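Local coordinates for uncharacterized protein (Legionella pneumophila subsp. pneumophila str. Philadelphia 1, PDB 2PMA) that is of unknown function but belongs to a putative ATP-dependent zinc protease family and is probably related to retropepsin-like aspartic endopeptidases, at residues L49-P54 against P92-N97. Sequence-based numbering, arbitrary orientation.
Sequences LRFTVP and PVVLLN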
loop_
_atom_site.group_PDB
_atom_site.type_symbol
_atom_site.label_atom_id
_atom_site.label_comp_id
_atom_site.label_asym_id
_atom_site.label_seq_id
_atom_site.Cartn_x
_atom_site.Cartn_y
_atom_site.Cartn_z
ATOM N N LEU A 49 -1.622 -4.682 13.648
ATOM C CA LEU A 49 -2.929 -4.039 13.497
ATOM C C LEU A 49 -3.804 -4.899 12.591
ATOM O O LEU A 49 -3.327 -5.434 11.568
ATOM C CB LEU A 49 -2.755 -2.657 12.862
ATOM C CG LEU A 49 -1.931 -1.633 13.647
ATOM C CD1 LEU A 49 -2.079 -0.330 12.929
ATOM C CD2 LEU A 49 -2.468 -1.476 15.104
ATOM N N ARG A 50 -5.053 -5.071 12.994
ATOM C CA ARG A 50 -6.078 -5.643 12.115
ATOM C C ARG A 50 -6.801 -4.453 11.520
ATOM O O ARG A 50 -7.093 -3.469 12.224
ATOM C CB ARG A 50 -7.053 -6.484 12.930
ATOM C CG ARG A 50 -8.131 -7.185 12.127
ATOM C CD ARG A 50 -9.104 -7.929 13.097
ATOM N NE ARG A 50 -8.414 -9.056 13.742
ATOM C CZ ARG A 50 -8.616 -9.472 14.993
ATOM N NH1 ARG A 50 -9.485 -8.843 15.795
ATOM N NH2 ARG A 50 -7.935 -10.521 15.456
ATOM N N PHE A 51 -7.078 -4.518 10.225
ATOM C CA PHE A 51 -7.746 -3.419 9.572
ATOM C C PHE A 51 -8.536 -3.905 8.371
ATOM O O PHE A 51 -8.263 -5.005 7.824
ATOM C CB PHE A 51 -6.698 -2.346 9.138
ATOM C CG PHE A 51 -5.629 -2.853 8.178
ATOM C CD1 PHE A 51 -4.441 -3.456 8.654
ATOM C CD2 PHE A 51 -5.798 -2.701 6.794
ATOM C CE1 PHE A 51 -3.446 -3.902 7.781
ATOM C CE2 PHE A 51 -4.836 -3.149 5.901
ATOM C CZ PHE A 51 -3.629 -3.745 6.376
ATOM N N THR A 52 -9.485 -3.077 7.964
ATOM C CA THR A 52 -10.322 -3.389 6.796
ATOM C C THR A 52 -9.937 -2.474 5.655
ATOM O O THR A 52 -9.834 -1.214 5.814
ATOM C CB THR A 52 -11.805 -3.280 7.239
ATOM O OG1 THR A 52 -12.033 -4.316 8.198
ATOM C CG2 THR A 52 -12.794 -3.448 6.067
ATOM N N VAL A 53 -9.806 -3.042 4.455
ATOM C CA VAL A 53 -9.879 -2.231 3.249
ATOM C C VAL A 53 -11.266 -2.293 2.590
ATOM O O VAL A 53 -11.679 -3.362 2.122
ATOM C CB VAL A 53 -8.804 -2.710 2.226
ATOM C CG1 VAL A 53 -8.867 -1.865 0.896
ATOM C CG2 VAL A 53 -7.408 -2.674 2.893
ATOM N N PRO A 54 -11.987 -1.155 2.529
ATOM C CA PRO A 54 -13.325 -1.147 1.910
ATOM C C PRO A 54 -13.215 -0.968 0.397
ATOM O O PRO A 54 -12.344 -0.237 -0.075
ATOM C CB PRO A 54 -14.028 0.053 2.563
ATOM C CG PRO A 54 -12.878 0.992 3.008
ATOM C CD PRO A 54 -11.603 0.146 3.135
ATOM N N PRO A 92 -0.759 5.144 11.649
ATOM C CA PRO A 92 0.064 3.990 11.912
ATOM C C PRO A 92 0.660 3.457 10.605
ATOM O O PRO A 92 0.044 3.560 9.518
ATOM C CB PRO A 92 -0.931 3.009 12.571
ATOM C CG PRO A 92 -2.281 3.307 11.878
ATOM C CD PRO A 92 -2.203 4.820 11.605
ATOM N N VAL A 93 1.824 2.831 10.744
ATOM C CA VAL A 93 2.496 2.210 9.623
ATOM C C VAL A 93 2.542 0.710 9.847
ATOM O O VAL A 93 2.965 0.249 10.919
ATOM C CB VAL A 93 3.946 2.669 9.564
ATOM C CG1 VAL A 93 4.636 2.033 8.334
ATOM C CG2 VAL A 93 4.053 4.213 9.556
ATOM N N VAL A 94 2.143 -0.057 8.837
ATOM C CA VAL A 94 2.154 -1.539 8.931
ATOM C C VAL A 94 2.928 -2.109 7.756
ATOM O O VAL A 94 3.130 -1.420 6.751
ATOM C CB VAL A 94 0.715 -2.165 8.907
ATOM C CG1 VAL A 94 -0.049 -1.688 10.147
ATOM C CG2 VAL A 94 -0.051 -1.820 7.589
ATOM N N LEU A 95 3.314 -3.382 7.857
ATOM C CA LEU A 95 3.963 -4.055 6.749
ATOM C C LEU A 95 2.874 -4.786 5.959
ATOM O O LEU A 95 2.001 -5.466 6.562
ATOM C CB LEU A 95 4.946 -5.091 7.291
ATOM C CG LEU A 95 6.153 -4.509 8.031
ATOM C CD1 LEU A 95 7.114 -5.646 8.387
ATOM C CD2 LEU A 95 6.830 -3.450 7.171
ATOM N N LEU A 96 2.947 -4.700 4.632
ATOM C CA LEU A 96 1.902 -5.236 3.744
ATOM C C LEU A 96 2.569 -5.956 2.575
ATOM O O LEU A 96 3.448 -5.382 1.944
ATOM C CB LEU A 96 1.066 -4.068 3.196
ATOM C CG LEU A 96 0.026 -4.202 2.064
ATOM C CD1 LEU A 96 -1.307 -4.781 2.527
ATOM C CD2 LEU A 96 -0.225 -2.840 1.443
ATOM N N ASN A 97 2.133 -7.199 2.299
ATOM C CA ASN A 97 2.668 -8.013 1.188
ATOM C C ASN A 97 1.966 -7.599 -0.092
ATOM O O ASN A 97 0.737 -7.704 -0.204
ATOM C CB ASN A 97 2.444 -9.524 1.461
ATOM C CG ASN A 97 2.921 -9.941 2.833
ATOM O OD1 ASN A 97 3.989 -9.524 3.245
ATOM N ND2 ASN A 97 2.131 -10.777 3.555
#
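L49 on one strand meets P92 and V94 on another where segments 49-54 and 92-97 run nearly perpendicular, at 82°, their axes 9.1 Å apart at closest approach. This is packing across the inside of a curled β-sheet, consistent with a retropepsin-like β-fold: strand 58-71 pairs antiparallel with both 46-55 and 90-100, so the two strands touch through side chains rather than as sheet neighbours. L49, F51, P92 and V94 are all buried and start out toward the other strand, while R50 leaves on the outer side to form a salt bridge with E63. L49 and V94 share the contact about equally. The leucine CG lies anti to the carbonyl carbon (chi1 -62°), and from there CD1 reaches CB of P92 at 3.5 Å, the two side chains crossing at about a right angle. CD1 also touches V94 CG1, at 3.7 Å, with CB and CG of L49 close to that same methyl. Y66, from the intervening strand, lies against both L49 and P92; V109 of strand 103-112 packs on V94 and L111 on F51. The other V94 methyl, CG2, meets the F51 ring obliquely, 4.0 Å from its CE1.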